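Local coordinates for protein transcriptional regulator containing CBS domains (Streptococcus pneumoniae, PDB 6UOF) that probably senses a small ligand, such as an adenine nucleotide, through this tandem pair of CBS domains, a probable regulatory part of a larger predicted transcriptional regulator, at residues Tyr15-Glu20 with Gln105-Val110; Val98-Ser103 with Gly109-Arg114; Phe39-Gln44 with Gly50-Arg55. All blocks are in the same frame, centred on the assembly; numbering follows the deposited sequence.

Interaction 1: residues Tyr15-Glu20 with Gln105-Val110; sequences YGFLRE and QTLLGV
Tyr-15 and Phe-17 face Leu-107 and Val-110 across two backbones that run at 143° to each other and stay well apart, the nearest CA atoms, those of Tyr-15 and Val-110, being 7.2 Å from one another. Side chains alone bridge this distance. One methyl of Val-110, CG2, sits over a face of the Tyr-15 ring as a CH-pi contact, 3.5 Å from the ring centroid and 18° off the normal. It is displaced toward the CB end of the ring, and the ring atom nearest to Val-110 CG2 is Tyr-15 CG, at 3.3 Å. The other methyl, Val-110 CG1, leans on the ring at Tyr-15 CD2 (3.7 Å). With CG anti to the backbone N (chi1 179°), the tyrosine extends its ring across the valine, while its OH is hydrogen-bonded to the carbonyl O of Arg-38. Further along, Leu-107 CD2 meets the CB of Phe-17 at 3.9 Å; the phenylalanine ring itself leads off toward Arg-19 and presents its CE2 edge to the face of the guanidinium. The end of helix 12-15 and the loop after it thus meet strand 107-112, consistent with the close packing of two CBS domains in a CBS pair (Bateman module).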
loop_
_atom_site.group_PDB
_atom_site.type_symbol
_atom_site.label_atom_id
_atom_site.label_comp_id
_atom_site.label_asym_id
_atom_site.label_seq_id
_atom_site.Cartn_x
_atom_site.Cartn_y
_atom_site.Cartn_z
ATOM N N TYR A 15 2.092 -8.568 3.837
ATOM C CA TYR A 15 1.604 -7.277 4.381
ATOM C C TYR A 15 0.082 -7.143 4.274
ATOM O O TYR A 15 -0.585 -6.662 5.226
ATOM C CB TYR A 15 2.278 -6.123 3.644
ATOM C CG TYR A 15 1.791 -4.796 4.149
ATOM C CD1 TYR A 15 2.318 -4.228 5.289
ATOM C CD2 TYR A 15 0.746 -4.139 3.513
ATOM C CE1 TYR A 15 1.843 -3.026 5.784
ATOM C CE2 TYR A 15 0.267 -2.925 3.989
ATOM C CZ TYR A 15 0.817 -2.366 5.130
ATOM O OH TYR A 15 0.344 -1.178 5.621
ATOM N N GLY A 16 -0.462 -7.568 3.143
ATOM C CA GLY A 16 -1.904 -7.424 2.877
ATOM C C GLY A 16 -2.180 -6.580 1.648
ATOM O O GLY A 16 -1.445 -5.626 1.362
ATOM N N PHE A 17 -3.264 -6.907 0.968
ATOM C CA PHE A 17 -3.705 -6.086 -0.175
ATOM C C PHE A 17 -5.200 -6.303 -0.330
ATOM O O PHE A 17 -5.746 -7.299 0.161
ATOM C CB PHE A 17 -2.978 -6.449 -1.472
ATOM C CG PHE A 17 -3.345 -7.812 -1.996
ATOM C CD1 PHE A 17 -2.757 -8.966 -1.493
ATOM C CD2 PHE A 17 -4.295 -7.940 -2.999
ATOM C CE1 PHE A 17 -3.127 -10.213 -1.971
ATOM C CE2 PHE A 17 -4.661 -9.189 -3.480
ATOM C CZ PHE A 17 -4.077 -10.320 -2.962
ATOM N N LEU A 18 -5.839 -5.351 -1.002
ATOM C CA LEU A 18 -7.278 -5.492 -1.327
ATOM C C LEU A 18 -7.496 -5.423 -2.831
ATOM O O LEU A 18 -6.640 -4.909 -3.545
ATOM C CB LEU A 18 -8.069 -4.393 -0.624
ATOM C CG LEU A 18 -8.309 -4.699 0.855
ATOM C CD1 LEU A 18 -8.374 -3.453 1.686
ATOM C CD2 LEU A 18 -9.537 -5.563 1.060
ATOM N N ARG A 19 -8.585 -6.037 -3.260
ATOM C CA ARG A 19 -9.011 -5.951 -4.675
ATOM C C ARG A 19 -10.072 -4.855 -4.763
ATOM O O ARG A 19 -10.830 -4.654 -3.769
ATOM C CB ARG A 19 -9.510 -7.309 -5.158
ATOM C CG ARG A 19 -8.396 -8.349 -5.174
ATOM C CD ARG A 19 -8.798 -9.671 -5.811
ATOM N NE ARG A 19 -7.654 -10.572 -6.099
ATOM C CZ ARG A 19 -7.226 -11.553 -5.322
ATOM N NH1 ARG A 19 -6.150 -12.236 -5.668
ATOM N NH2 ARG A 19 -7.846 -11.838 -4.190
ATOM N N GLU A 20 -10.153 -4.181 -5.904
ATOM C CA GLU A 20 -11.096 -3.037 -5.973
ATOM C C GLU A 20 -12.540 -3.545 -5.854
ATOM O O GLU A 20 -13.416 -2.728 -5.484
ATOM C CB GLU A 20 -10.765 -2.169 -7.180
ATOM C CG GLU A 20 -11.180 -2.797 -8.467
ATOM C CD GLU A 20 -11.032 -1.956 -9.723
ATOM O OE1 GLU A 20 -10.548 -0.818 -9.644
ATOM O OE2 GLU A 20 -11.428 -2.447 -10.770
ATOM N N GLN A 105 3.256 -1.331 -13.541
ATOM C CA GLN A 105 2.390 -0.824 -12.440
ATOM C C GLN A 105 1.630 -1.938 -11.716
ATOM O O GLN A 105 0.752 -1.623 -10.900
ATOM C CB GLN A 105 1.473 0.301 -12.933
ATOM C CG GLN A 105 2.214 1.365 -13.735
ATOM C CD GLN A 105 3.305 2.020 -12.926
ATOM O OE1 GLN A 105 3.034 2.741 -11.973
ATOM N NE2 GLN A 105 4.554 1.798 -13.307
ATOM N N THR A 106 2.000 -3.207 -11.919
ATOM C CA THR A 106 1.368 -4.300 -11.131
ATOM C C THR A 106 2.042 -4.409 -9.752
ATOM O O THR A 106 3.253 -4.077 -9.602
ATOM C CB THR A 106 1.395 -5.642 -11.879
ATOM O OG1 THR A 106 2.753 -5.993 -12.160
ATOM C CG2 THR A 106 0.572 -5.601 -13.151
ATOM N N LEU A 107 1.259 -4.833 -8.766
ATOM C CA LEU A 107 1.712 -4.841 -7.350
ATOM C C LEU A 107 2.718 -5.955 -7.028
ATOM O O LEU A 107 2.438 -7.125 -7.320
ATOM C CB LEU A 107 0.488 -4.991 -6.444
ATOM C CG LEU A 107 0.765 -4.900 -4.942
ATOM C CD1 LEU A 107 1.261 -3.516 -4.553
ATOM C CD2 LEU A 107 -0.473 -5.257 -4.153
ATOM N N LEU A 108 3.793 -5.568 -6.338
ATOM C CA LEU A 108 4.774 -6.509 -5.748
ATOM C C LEU A 108 4.571 -6.562 -4.230
ATOM O O LEU A 108 4.745 -7.639 -3.629
ATOM C CB LEU A 108 6.192 -6.047 -6.076
ATOM C CG LEU A 108 6.604 -6.198 -7.537
ATOM C CD1 LEU A 108 7.923 -5.496 -7.778
ATOM C CD2 LEU A 108 6.667 -7.664 -7.926
ATOM N N GLY A 109 4.288 -5.423 -3.602
ATOM C CA GLY A 109 4.166 -5.403 -2.138
ATOM C C GLY A 109 4.221 -3.983 -1.650
ATOM O O GLY A 109 3.780 -3.080 -2.376
ATOM N N VAL A 110 4.751 -3.785 -0.450
ATOM C CA VAL A 110 4.809 -2.414 0.132
ATOM C C VAL A 110 6.117 -2.200 0.874
ATOM O O VAL A 110 6.779 -3.177 1.272
ATOM C CB VAL A 110 3.658 -2.175 1.123
ATOM C CG1 VAL A 110 2.293 -2.487 0.546
ATOM C CG2 VAL A 110 3.879 -2.909 2.440
#

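Interaction 2: residues Val98-Ser103 with Gly109-Arg114; sequences VPVVRS and GVVTRR
The beta hairpin of the second CBS domain pairs strand 97-101 with strand 107-112, and Val-98 faces Val-111 in it as an antiparallel hydrogen-bonded pair. Val-111 N gives its hydrogen to Val-98 O at 2.9 Å, and Val-98 N returns one to Val-111 O at 3.0 Å. The next such pair is less regular: Val-100 N reaches Gly-109 O at 2.8 Å from above the carbonyl plane, 41° out of it, and the return bond from Gly-109 N to Val-100 O is weak at 3.3 Å. Leu-108 and Gly-109 both face Val-100 here, a classic beta bulge. Between the two pairs, Pro-99 and Val-110 form a non-hydrogen-bonded pair. On the face that carries Val-98, Val-100 and Val-111, Val-100 CG2, anti to its own carbonyl carbon, meets Val-111 CG1 at 3.8 Å, the two side chains crossing at about a right angle; Val-111 CG2 lies 3.8 Å from Val-98 CB. That face is covered in part by Val-5 of helix 5-8, whereas Pro-99 touches Val-51 of strand 48-52. Thr-112, ending the strand, is the N-cap of helix 113-118, its OG1 hydrogen-bonded to Asp-115 N. Strand 10-11 pairs with the other edge of 107-112, Arg-10 bonding to Val-110.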
loop_
_atom_site.group_PDB
_atom_site.type_symbol
_atom_site.label_atom_id
_atom_site.label_comp_id
_atom_site.label_asym_id
_atom_site.label_seq_id
_atom_site.Cartn_x
_atom_site.Cartn_y
_atom_site.Cartn_z
ATOM N N VAL A 98 4.121 2.750 1.268
ATOM C CA VAL A 98 4.214 3.070 -0.149
ATOM C C VAL A 98 4.148 1.768 -0.940
ATOM O O VAL A 98 4.890 0.818 -0.649
ATOM C CB VAL A 98 5.493 3.844 -0.500
ATOM C CG1 VAL A 98 5.507 4.256 -1.968
ATOM C CG2 VAL A 98 5.677 5.057 0.397
ATOM N N PRO A 99 3.258 1.662 -1.951
ATOM C CA PRO A 99 3.231 0.458 -2.773
ATOM C C PRO A 99 4.476 0.304 -3.653
ATOM O O PRO A 99 5.024 1.280 -4.145
ATOM C CB PRO A 99 1.996 0.646 -3.657
ATOM C CG PRO A 99 1.173 1.700 -2.950
ATOM C CD PRO A 99 2.206 2.623 -2.339
ATOM N N VAL A 100 4.887 -0.956 -3.823
ATOM C CA VAL A 100 6.036 -1.326 -4.689
ATOM C C VAL A 100 5.447 -1.989 -5.931
ATOM O O VAL A 100 4.675 -2.942 -5.762
ATOM C CB VAL A 100 7.009 -2.264 -3.952
ATOM C CG1 VAL A 100 8.201 -2.630 -4.821
ATOM C CG2 VAL A 100 7.472 -1.656 -2.631
ATOM N N VAL A 101 5.850 -1.520 -7.112
ATOM C CA VAL A 101 5.255 -2.037 -8.374
ATOM C C VAL A 101 6.340 -2.378 -9.388
ATOM O O VAL A 101 7.455 -1.844 -9.332
ATOM C CB VAL A 101 4.277 -1.009 -8.983
ATOM C CG1 VAL A 101 3.098 -0.747 -8.067
ATOM C CG2 VAL A 101 4.962 0.280 -9.399
ATOM N N ARG A 102 5.955 -3.250 -10.310
ATOM C CA ARG A 102 6.771 -3.514 -11.516
ATOM C C ARG A 102 6.633 -2.319 -12.472
ATOM O O ARG A 102 5.782 -1.442 -12.242
ATOM C CB ARG A 102 6.262 -4.775 -12.216
ATOM C CG ARG A 102 6.295 -6.034 -11.365
ATOM C CD ARG A 102 5.955 -7.238 -12.238
ATOM N NE ARG A 102 5.961 -8.488 -11.499
ATOM C CZ ARG A 102 4.948 -8.972 -10.783
ATOM N NH1 ARG A 102 3.809 -8.309 -10.683
ATOM N NH2 ARG A 102 5.088 -10.135 -10.160
ATOM N N SER A 103 7.443 -2.298 -13.529
ATOM C CA SER A 103 7.393 -1.234 -14.569
ATOM C C SER A 103 5.971 -1.106 -15.141
ATOM O O SER A 103 5.562 0.034 -15.459
ATOM C CB SER A 103 8.426 -1.510 -15.639
ATOM O OG SER A 103 8.359 -0.575 -16.715
ATOM N N GLY A 109 4.288 -5.423 -3.602
ATOM C CA GLY A 109 4.166 -5.403 -2.138
ATOM C C GLY A 109 4.221 -3.983 -1.650
ATOM O O GLY A 109 3.780 -3.080 -2.376
ATOM N N VAL A 110 4.751 -3.785 -0.450
ATOM C CA VAL A 110 4.809 -2.414 0.132
ATOM C C VAL A 110 6.117 -2.200 0.874
ATOM O O VAL A 110 6.779 -3.177 1.272
ATOM C CB VAL A 110 3.658 -2.175 1.123
ATOM C CG1 VAL A 110 2.293 -2.487 0.546
ATOM C CG2 VAL A 110 3.879 -2.909 2.440
ATOM N N VAL A 111 6.476 -0.936 1.069
ATOM C CA VAL A 111 7.545 -0.558 2.039
ATOM C C VAL A 111 6.842 0.218 3.155
ATOM O O VAL A 111 5.953 1.049 2.865
ATOM C CB VAL A 111 8.706 0.246 1.434
ATOM C CG1 VAL A 111 9.448 -0.555 0.404
ATOM C CG2 VAL A 111 8.288 1.585 0.875
ATOM N N THR A 112 7.201 -0.094 4.392
ATOM C CA THR A 112 6.566 0.588 5.545
ATOM C C THR A 112 7.511 1.645 6.113
ATOM O O THR A 112 8.745 1.483 6.043
ATOM C CB THR A 112 6.166 -0.385 6.658
ATOM O OG1 THR A 112 7.387 -0.830 7.255
ATOM C CG2 THR A 112 5.309 -1.539 6.178
ATOM N N ARG A 113 6.926 2.661 6.734
ATOM C CA ARG A 113 7.697 3.771 7.341
ATOM C C ARG A 113 8.647 3.226 8.416
ATOM O O ARG A 113 9.825 3.616 8.424
ATOM C CB ARG A 113 6.728 4.790 7.948
ATOM C CG ARG A 113 7.405 6.031 8.494
ATOM C CD ARG A 113 6.379 6.885 9.228
ATOM N NE ARG A 113 7.017 8.113 9.672
ATOM C CZ ARG A 113 7.014 9.275 9.014
ATOM N NH1 ARG A 113 6.384 9.407 7.855
ATOM N NH2 ARG A 113 7.668 10.309 9.510
ATOM N N ARG A 114 8.158 2.341 9.285
ATOM C CA ARG A 114 9.032 1.847 10.381
ATOM C C ARG A 114 10.265 1.146 9.793
ATOM O O ARG A 114 11.369 1.357 10.302
ATOM C CB ARG A 114 8.269 0.884 11.292
ATOM C CG ARG A 114 8.964 0.631 12.620
ATOM C CD ARG A 114 8.603 -0.672 13.311
ATOM N NE ARG A 114 9.506 -1.763 12.942
ATOM C CZ ARG A 114 9.326 -2.620 11.938
ATOM N NH1 ARG A 114 8.255 -2.544 11.165
ATOM N NH2 ARG A 114 10.223 -3.567 11.716
#

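Interaction 3: residues Phe39-Gln44 with Gly50-Arg55; sequences FPVINQ and GVVTMR
Val-41 and Val-52 set their side chains across each other at about a right angle on one face of the beta hairpin of the first CBS domain, strands 39-42 and 48-52. The touching methyls are Val-41 CG2 and Val-52 CG1, 3.8 Å apart. Val-52 holds CG1 between its backbone N and carbonyl carbon (chi1 58°), which turns this methyl back over the partner strand, where it also lies 3.7 Å from Phe-39 O. Phe-39 shares the face but touches Val-52 mainly through its CB, 4.2 Å from Val-52 CG1, for its ring swings away from the hairpin toward Tyr-27 and Leu-30 of helix 24-34. Tyr-27 also touches Val-52, so the helix covers the Phe-39 and Val-52 part of this face. On the other face Pro-40 and Val-51 stand as a non-hydrogen-bonded pair, and Pro-40 packs on Leu-107 and Val-110 of the second CBS domain. Gly-50, opposite Val-41, puts no side chain beside the valine, whose CB lies 3.6 Å from Gly-50 O. The backbones are joined by three hydrogen bonds. Phe-39 N to Val-52 O and Val-52 N to Phe-39 O are both 2.9 Å. The third differs in direction: Val-41 N approaches Gly-50 O at 2.9 Å from above the carbonyl plane, 36° out of it.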
loop_
_atom_site.group_PDB
_atom_site.type_symbol
_atom_site.label_atom_id
_atom_site.label_comp_id
_atom_site.label_asym_id
_atom_site.label_seq_id
_atom_site.Cartn_x
_atom_site.Cartn_y
_atom_site.Cartn_z
ATOM N N PHE A 39 -3.663 -0.149 2.930
ATOM C CA PHE A 39 -3.341 -1.228 1.963
ATOM C C PHE A 39 -3.410 -0.755 0.525
ATOM O O PHE A 39 -4.264 0.069 0.167
ATOM C CB PHE A 39 -4.320 -2.397 2.084
ATOM C CG PHE A 39 -4.344 -3.029 3.448
ATOM C CD1 PHE A 39 -3.312 -3.861 3.856
ATOM C CD2 PHE A 39 -5.367 -2.781 4.342
ATOM C CE1 PHE A 39 -3.315 -4.425 5.120
ATOM C CE2 PHE A 39 -5.378 -3.358 5.595
ATOM C CZ PHE A 39 -4.350 -4.172 5.987
ATOM N N PRO A 40 -2.544 -1.299 -0.367
ATOM C CA PRO A 40 -2.695 -1.050 -1.800
ATOM C C PRO A 40 -3.925 -1.803 -2.307
ATOM O O PRO A 40 -4.284 -2.851 -1.795
ATOM C CB PRO A 40 -1.419 -1.639 -2.403
ATOM C CG PRO A 40 -1.033 -2.763 -1.442
ATOM C CD PRO A 40 -1.442 -2.242 -0.073
ATOM N N VAL A 41 -4.521 -1.247 -3.356
ATOM C CA VAL A 41 -5.704 -1.857 -4.021
ATOM C C VAL A 41 -5.364 -2.159 -5.478
ATOM O O VAL A 41 -4.841 -1.275 -6.161
ATOM C CB VAL A 41 -6.914 -0.918 -3.952
ATOM C CG1 VAL A 41 -8.129 -1.631 -4.499
ATOM C CG2 VAL A 41 -7.168 -0.426 -2.533
ATOM N N ILE A 42 -5.684 -3.382 -5.904
ATOM C CA ILE A 42 -5.409 -3.781 -7.312
ATOM C C ILE A 42 -6.702 -4.066 -8.074
ATOM O O ILE A 42 -7.698 -4.477 -7.487
ATOM C CB ILE A 42 -4.486 -5.010 -7.372
ATOM C CG1 ILE A 42 -5.092 -6.233 -6.675
ATOM C CG2 ILE A 42 -3.107 -4.654 -6.861
ATOM C CD1 ILE A 42 -4.337 -7.535 -6.898
ATOM N N ASN A 43 -6.619 -3.887 -9.384
ATOM C CA ASN A 43 -7.749 -4.296 -10.247
ATOM C C ASN A 43 -7.511 -5.734 -10.726
ATOM O O ASN A 43 -6.530 -6.390 -10.295
ATOM C CB ASN A 43 -7.974 -3.301 -11.388
ATOM C CG ASN A 43 -6.843 -3.257 -12.392
ATOM O OD1 ASN A 43 -5.958 -4.111 -12.377
ATOM N ND2 ASN A 43 -6.880 -2.282 -13.286
ATOM N N GLN A 44 -8.385 -6.209 -11.612
ATOM C CA GLN A 44 -8.318 -7.621 -12.084
ATOM C C GLN A 44 -7.116 -7.846 -13.022
ATOM O O GLN A 44 -6.880 -9.017 -13.389
ATOM C CB GLN A 44 -9.625 -8.027 -12.763
ATOM C CG GLN A 44 -9.905 -7.285 -14.062
ATOM C CD GLN A 44 -11.232 -7.676 -14.668
ATOM O OE1 GLN A 44 -11.590 -8.852 -14.792
ATOM N NE2 GLN A 44 -11.980 -6.680 -15.114
ATOM N N GLY A 50 -5.257 2.349 -6.463
ATOM C CA GLY A 50 -5.492 3.243 -5.322
ATOM C C GLY A 50 -4.940 2.635 -4.054
ATOM O O GLY A 50 -4.298 1.563 -4.098
ATOM N N VAL A 51 -5.166 3.329 -2.950
ATOM C CA VAL A 51 -4.801 2.840 -1.606
ATOM C C VAL A 51 -6.019 3.047 -0.707
ATOM O O VAL A 51 -6.820 3.981 -0.954
ATOM C CB VAL A 51 -3.552 3.561 -1.068
ATOM C CG1 VAL A 51 -2.285 3.210 -1.837
ATOM C CG2 VAL A 51 -3.740 5.068 -0.999
ATOM N N VAL A 52 -6.188 2.190 0.274
ATOM C CA VAL A 52 -7.341 2.328 1.200
ATOM C C VAL A 52 -6.795 2.450 2.624
ATOM O O VAL A 52 -5.934 1.641 3.032
ATOM C CB VAL A 52 -8.381 1.203 1.023
ATOM C CG1 VAL A 52 -7.805 -0.186 1.221
ATOM C CG2 VAL A 52 -9.596 1.411 1.908
ATOM N N THR A 53 -7.260 3.481 3.322
ATOM C CA THR A 53 -6.858 3.786 4.720
ATOM C C THR A 53 -8.100 3.805 5.602
ATOM O O THR A 53 -9.218 3.759 5.104
ATOM C CB THR A 53 -6.162 5.151 4.790
ATOM O OG1 THR A 53 -7.165 6.156 4.600
ATOM C CG2 THR A 53 -5.072 5.285 3.748
HETATM N N MSE A 54 -7.904 3.895 6.915
HETATM C CA MSE A 54 -9.035 3.900 7.820
HETATM C C MSE A 54 -9.824 5.201 7.639
HETATM O O MSE A 54 -11.043 5.214 7.807
HETATM C CB MSE A 54 -8.579 3.694 9.265
HETATM C CG MSE A 54 -9.728 3.506 10.229
HETATM SE SE MSE A 54 -10.868 1.945 9.940
HETATM C CE MSE A 54 -9.636 0.521 10.441
ATOM N N ARG A 55 -9.140 6.301 7.290
ATOM C CA ARG A 55 -9.858 7.539 6.992
ATOM C C ARG A 55 -10.811 7.315 5.808
ATOM O O ARG A 55 -11.922 7.846 5.806
ATOM C CB ARG A 55 -8.872 8.666 6.663
ATOM C CG ARG A 55 -9.523 9.952 6.173
ATOM C CD ARG A 55 -8.534 11.085 5.948
ATOM N NE ARG A 55 -7.839 11.036 4.663
ATOM C CZ ARG A 55 -8.101 11.819 3.612
ATOM N NH1 ARG A 55 -9.046 12.744 3.672
ATOM N NH2 ARG A 55 -7.399 11.684 2.500
#

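From the N terminus, the chain first passes residues 15-20, whose partner, 105-110, lies 85 residues further on. Within that span interaction 3 closes a short loop, the hairpin of the first CBS domain, and so is nested inside the long loop of interaction 1. Strand 18-19 extends the same sheet as 39-42. The chain then enters the second CBS domain, where interaction 2 closes another hairpin, in series with interaction 3. Interaction 1 ends on strand 107-112, sharing Gly-109 and Val-110 with interaction 2. The hairpins also meet directly, Val-110 and Pro-99 packing on Pro-40 and Val-51, so the two domains' sheets are held together.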